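Local atomic coordinates of response regulator aspartate phosphatase H (Bacillus subtilis, PDB entry 3Q15), a protein that dephosphorylates the sporulation response regulator Spo0F and also acts on the competence regulator ComA, keeping competence and sporulation apart in time. Residues L52-Y55 against S56-F60. Residues are numbered along the deposited sequence; the frame is centred on the assembly and turned at random.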
loop_
_atom_site.group_PDB
_atom_site.type_symbol
_atom_site.label_atom_id
_atom_site.label_comp_id
_atom_site.label_asym_id
_atom_site.label_seq_id
_atom_site.Cartn_x
_atom_site.Cartn_y
_atom_site.Cartn_z
ATOM N N LEU A 52 20.857 -6.107 16.275
ATOM C CA LEU A 52 22.063 -6.748 16.795
ATOM C C LEU A 52 22.566 -7.864 15.882
ATOM O O LEU A 52 23.769 -8.083 15.768
ATOM C CB LEU A 52 21.820 -7.304 18.199
ATOM C CG LEU A 52 21.372 -6.310 19.271
ATOM C CD1 LEU A 52 21.236 -7.013 20.612
ATOM C CD2 LEU A 52 22.346 -5.149 19.369
ATOM N N ILE A 53 21.640 -8.577 15.249
ATOM C CA ILE A 53 22.001 -9.605 14.282
ATOM C C ILE A 53 22.667 -8.964 13.075
ATOM O O ILE A 53 23.700 -9.432 12.606
ATOM C CB ILE A 53 20.769 -10.396 13.807
ATOM C CG1 ILE A 53 20.168 -11.195 14.965
ATOM C CG2 ILE A 53 21.146 -11.324 12.661
ATOM C CD1 ILE A 53 19.003 -12.055 14.553
ATOM N N TYR A 54 22.068 -7.885 12.582
ATOM C CA TYR A 54 22.622 -7.138 11.456
ATOM C C TYR A 54 24.019 -6.632 11.807
ATOM O O TYR A 54 24.932 -6.661 10.980
ATOM C CB TYR A 54 21.694 -5.973 11.100
ATOM C CG TYR A 54 22.120 -5.157 9.899
ATOM C CD1 TYR A 54 22.882 -5.713 8.879
ATOM C CD2 TYR A 54 21.761 -3.817 9.790
ATOM C CE1 TYR A 54 23.267 -4.959 7.783
ATOM C CE2 TYR A 54 22.142 -3.060 8.703
ATOM C CZ TYR A 54 22.896 -3.634 7.702
ATOM O OH TYR A 54 23.278 -2.872 6.617
ATOM N N TYR A 55 24.182 -6.182 13.047
ATOM C CA TYR A 55 25.479 -5.729 13.538
ATOM C C TYR A 55 26.523 -6.848 13.530
ATOM O O TYR A 55 27.651 -6.648 13.077
ATOM C CB TYR A 55 25.348 -5.143 14.948
ATOM C CG TYR A 55 26.662 -5.069 15.695
ATOM C CD1 TYR A 55 27.546 -4.020 15.486
ATOM C CD2 TYR A 55 27.017 -6.052 16.608
ATOM C CE1 TYR A 55 28.750 -3.954 16.167
ATOM C CE2 TYR A 55 28.218 -5.994 17.292
ATOM C CZ TYR A 55 29.080 -4.942 17.067
ATOM O OH TYR A 55 30.274 -4.884 17.747
ATOM N N SER A 56 26.145 -8.016 14.043
ATOM C CA SER A 56 27.058 -9.155 14.126
ATOM C C SER A 56 27.454 -9.682 12.750
ATOM O O SER A 56 28.607 -10.048 12.527
ATOM C CB SER A 56 26.455 -10.282 14.970
ATOM O OG SER A 56 26.369 -9.899 16.330
ATOM N N LEU A 57 26.497 -9.723 11.831
ATOM C CA LEU A 57 26.799 -10.101 10.460
ATOM C C LEU A 57 27.762 -9.092 9.830
ATOM O O LEU A 57 28.699 -9.468 9.123
ATOM C CB LEU A 57 25.516 -10.206 9.635
ATOM C CG LEU A 57 24.506 -11.278 10.056
ATOM C CD1 LEU A 57 23.234 -11.171 9.221
ATOM C CD2 LEU A 57 25.110 -12.678 9.954
ATOM N N MET A 58 27.534 -7.807 10.092
ATOM C CA MET A 58 28.417 -6.779 9.557
ATOM C C MET A 58 29.823 -6.911 10.143
ATOM O O MET A 58 30.811 -6.713 9.440
ATOM C CB MET A 58 27.862 -5.373 9.796
ATOM C CG MET A 58 28.585 -4.299 9.000
ATOM S SD MET A 58 28.480 -4.570 7.219
ATOM C CE MET A 58 26.705 -4.539 6.977
ATOM N N CYS A 59 29.908 -7.252 11.425
ATOM C CA CYS A 59 31.198 -7.506 12.060
ATOM C C CYS A 59 31.960 -8.599 11.314
ATOM O O CYS A 59 33.181 -8.530 11.165
ATOM C CB CYS A 59 31.020 -7.907 13.528
ATOM S SG CYS A 59 30.631 -6.542 14.650
ATOM N N PHE A 60 31.226 -9.603 10.847
ATOM C CA PHE A 60 31.821 -10.726 10.133
ATOM C C PHE A 60 32.257 -10.280 8.741
ATOM O O PHE A 60 33.354 -10.606 8.284
ATOM C CB PHE A 60 30.820 -11.883 10.042
ATOM C CG PHE A 60 31.374 -13.128 9.398
ATOM C CD1 PHE A 60 32.230 -13.964 10.097
ATOM C CD2 PHE A 60 31.020 -13.470 8.103
ATOM C CE1 PHE A 60 32.737 -15.111 9.508
ATOM C CE2 PHE A 60 31.523 -14.617 7.509
ATOM C CZ PHE A 60 32.382 -15.439 8.213
#
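Tyr55 turns CG away from its backbone N (chi1 161°), and Cys59 turns SG back beside its own N (chi1 -76°). One turn apart on helix 49-67, the two groups meet: the sulfur sits over one face of the phenol ring. Cys59 SG lies 3.6 Å from the centroid of the Tyr55 ring, 24° off the normal. It is displaced toward the hydroxyl end, and the ring atom nearest Cys59 SG is Tyr55 CZ, at 3.3 Å. This is a cysteine sulfur-aromatic contact. The hydroxyl of Tyr55 is hydrogen-bonded to Glu39, and the ring also packs on Ile42.

One residue back, Tyr54 and Met58 run side by side. Met58 is bent at both chi2 and chi3, which folds its methyl back to Tyr54, with Met58 CE 3.6 Å from Tyr54 CE1. Tyr54 OH is bonded to Asn17 of helix 9-24, which Met58 also touches. Ile53 CG2 rests 4.0 Å from Leu57 CD1, the two side chains lying side by side, and both meet helix 93-113. Regular helical bonds underlie all three pairs, such as Cys59 N to Tyr55 O at 2.9 Å.

Leu52, Ile53, Tyr55 and Ser56 pack on side chains of a different protein in the assembly. A leucine in place of Tyr55 would probably leave Cys59 SG without its aromatic face and Glu39 without its hydroxyl partner. In this part of the N-terminal three-helix bundle, the Tyr54 ring is buried against the Met58 methyl, while the Tyr55 ring carries Cys59 SG over one face and stays partly exposed. Each hydroxyl bond, together with the ring contact, probably fixes the rotation of its ring.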